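Local coordinates for protein kallistatin (Homo sapiens, PDB 6F4V) that inhibits tissue kallikrein as a serpin, forming a stable equimolar complex with the protease and being cleaved at its reactive site in the process, at residues M251-R254 / W255-L258. Numbering follows the deposited sequence.
Sequences MLMR and WNNL. With Z9L (methyl 2,3,6-tri-O-sulfo-alpha-D-glucopyranoside), chain C.
M251 and W255, one turn apart on helix 249-258, meet with the methionine chain laid over one face of the indole. M251 CG sits 3.6 Å from the centroid of the W255 six-membered ring and only 13° off its normal, a CH-pi contact, while M251 SD lies above the five-membered ring in a Met-aromatic contact. M251 CG lies anti to the backbone N (chi1 -170°), which sets it over the ring, and the bend at chi2 brings SD above the five-membered ring. R254 joins the same cluster: its NH1 gives a weak hydrogen bond to M251 SD, 3.4 Å away at the edge of the guanidinium. R254 NH1 also lies 3.5 Å from W255 NE1, a pair of donors that do not bond, with the guanidinium and indole planes 55° apart. Both donors are satisfied by D212, through a salt bridge to R254 and a hydrogen bond from the indole. On the outer side, R254 NH2 donates to sulfate O7 of the bound glucoside at 3.0 Å, and L258 CD1 packs over one face of the guanidinium while lying 3.6 Å from the same O7. The R254 chain is extended from CG to NE, which carries its charge out to the sulfate. Beneath, i-to-i+4 backbone bonds hold the spacing, among them W255 N to M251 O at 2.9 Å, and the indole is buried against I233 and V219 of the sheet. Replacing W255 by an alanine is likely to open a gap between helix and sheet, leaving M251 without its aromatic platform and D212 without one donor. D212 and M251 SD probably hold the guanidinium in this orientation; with R213 N as second donor, the glycan pocket containing R254 and L258 grips a sulfated sugar, consistent with a heparin-type ligand.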
loop_
_atom_site.group_PDB
_atom_site.type_symbol
_atom_site.label_atom_id
_atom_site.label_comp_id
_atom_site.label_asym_id
_atom_site.label_seq_id
_atom_site.Cartn_x
_atom_site.Cartn_y
_atom_site.Cartn_z
ATOM N N MET A 251 2.613 -16.989 5.549
ATOM C CA MET A 251 1.539 -17.064 6.524
ATOM C C MET A 251 0.202 -16.603 5.909
ATOM O O MET A 251 -0.836 -17.236 6.147
ATOM C CB MET A 251 1.854 -16.236 7.756
ATOM C CG MET A 251 0.922 -16.432 8.928
ATOM S SD MET A 251 0.817 -18.146 9.453
ATOM C CE MET A 251 2.449 -18.410 10.123
ATOM N N LEU A 252 0.235 -15.524 5.122
ATOM C CA LEU A 252 -0.989 -15.056 4.456
ATOM C C LEU A 252 -1.562 -16.175 3.568
ATOM O O LEU A 252 -2.758 -16.429 3.588
ATOM C CB LEU A 252 -0.706 -13.806 3.626
ATOM C CG LEU A 252 -1.956 -13.167 2.997
ATOM C CD1 LEU A 252 -2.873 -12.611 4.090
ATOM C CD2 LEU A 252 -1.514 -12.108 2.002
ATOM N N MET A 253 -0.687 -16.868 2.842
ATOM C CA MET A 253 -1.124 -17.983 1.991
ATOM C C MET A 253 -1.634 -19.163 2.763
ATOM O O MET A 253 -2.596 -19.794 2.341
ATOM C CB MET A 253 -0.045 -18.381 0.989
ATOM C CG MET A 253 0.058 -17.324 -0.131
ATOM S SD MET A 253 -1.487 -17.050 -1.070
ATOM C CE MET A 253 -2.087 -15.487 -0.442
ATOM N N ARG A 254 -1.041 -19.428 3.913
ATOM C CA ARG A 254 -1.565 -20.460 4.798
ATOM C C ARG A 254 -2.986 -20.137 5.205
ATOM O O ARG A 254 -3.878 -20.997 5.067
ATOM C CB ARG A 254 -0.656 -20.673 6.031
ATOM C CG ARG A 254 -1.282 -21.499 7.131
ATOM C CD ARG A 254 -0.303 -21.905 8.247
ATOM N NE ARG A 254 -1.101 -22.485 9.324
ATOM C CZ ARG A 254 -1.632 -21.828 10.352
ATOM N NH1 ARG A 254 -1.399 -20.521 10.562
ATOM N NH2 ARG A 254 -2.395 -22.496 11.216
ATOM N N TRP A 255 -3.209 -18.929 5.734
ATOM C CA TRP A 255 -4.549 -18.529 6.128
ATOM C C TRP A 255 -5.547 -18.557 4.952
ATOM O O TRP A 255 -6.685 -19.048 5.108
ATOM C CB TRP A 255 -4.552 -17.142 6.745
ATOM C CG TRP A 255 -3.922 -17.083 8.104
ATOM C CD1 TRP A 255 -3.961 -18.037 9.094
ATOM C CD2 TRP A 255 -3.176 -15.990 8.627
ATOM N NE1 TRP A 255 -3.278 -17.596 10.191
ATOM C CE2 TRP A 255 -2.783 -16.341 9.941
ATOM C CE3 TRP A 255 -2.803 -14.747 8.117
ATOM C CZ2 TRP A 255 -2.053 -15.467 10.771
ATOM C CZ3 TRP A 255 -2.015 -13.878 8.924
ATOM C CH2 TRP A 255 -1.664 -14.258 10.246
ATOM N N ASN A 256 -5.103 -18.027 3.816
ATOM C CA ASN A 256 -5.926 -18.013 2.612
ATOM C C ASN A 256 -6.353 -19.419 2.221
ATOM O O ASN A 256 -7.538 -19.641 1.951
ATOM C CB ASN A 256 -5.224 -17.337 1.442
ATOM C CG ASN A 256 -6.195 -17.058 0.294
ATOM O OD1 ASN A 256 -7.216 -16.434 0.498
ATOM N ND2 ASN A 256 -5.905 -17.570 -0.850
ATOM N N ASN A 257 -5.410 -20.368 2.227
ATOM C CA ASN A 257 -5.700 -21.757 1.838
ATOM C C ASN A 257 -6.568 -22.493 2.847
ATOM O O ASN A 257 -7.474 -23.244 2.436
ATOM C CB ASN A 257 -4.410 -22.518 1.488
ATOM C CG ASN A 257 -3.802 -22.022 0.188
ATOM O OD1 ASN A 257 -4.520 -21.483 -0.668
ATOM N ND2 ASN A 257 -2.487 -22.199 0.023
ATOM N N LEU A 258 -6.385 -22.219 4.140
ATOM C CA LEU A 258 -7.293 -22.735 5.139
ATOM C C LEU A 258 -8.697 -22.222 4.878
ATOM O O LEU A 258 -9.674 -23.012 4.940
ATOM C CB LEU A 258 -6.865 -22.345 6.550
ATOM C CG LEU A 258 -5.589 -23.055 7.018
ATOM C CD1 LEU A 258 -5.038 -22.368 8.252
ATOM C CD2 LEU A 258 -5.883 -24.547 7.262
HETATM O O4 Z9L C . -4.009 -30.071 11.649
HETATM C C4 Z9L C . -4.143 -29.671 13.047
HETATM C C5 Z9L C . -3.912 -28.178 13.317
HETATM O O5 Z9L C . -4.074 -27.921 14.754
HETATM C C6 Z9L C . -4.856 -27.271 12.586
HETATM O O6 Z9L C . -4.707 -25.957 13.071
HETATM S S1 Z9L C . -5.220 -24.770 12.023
HETATM O O7 Z9L C . -4.166 -24.811 10.735
HETATM O O11 Z9L C . -5.165 -23.308 12.777
HETATM O O15 Z9L C . -6.764 -25.125 11.519
HETATM C C3 Z9L C . -3.075 -30.437 13.781
HETATM O O3 Z9L C . -3.471 -31.841 13.729
HETATM S S2 Z9L C . -2.277 -32.899 13.286
HETATM O O8 Z9L C . -2.894 -34.435 13.267
HETATM O O9 Z9L C . -1.032 -32.809 14.391
HETATM O O10 Z9L C . -1.709 -32.490 11.789
HETATM C C2 Z9L C . -2.766 -30.055 15.201
HETATM O O2 Z9L C . -3.516 -30.878 16.121
HETATM S S3 Z9L C . -2.830 -31.321 17.583
HETATM O O12 Z9L C . -3.791 -32.530 18.193
HETATM O O13 Z9L C . -2.850 -30.050 18.635
HETATM O O14 Z9L C . -1.265 -31.867 17.403
HETATM C C1 Z9L C . -3.014 -28.579 15.575
HETATM O O1 Z9L C . -1.842 -27.873 15.437
HETATM C C7 Z9L C . -1.710 -26.655 16.182
#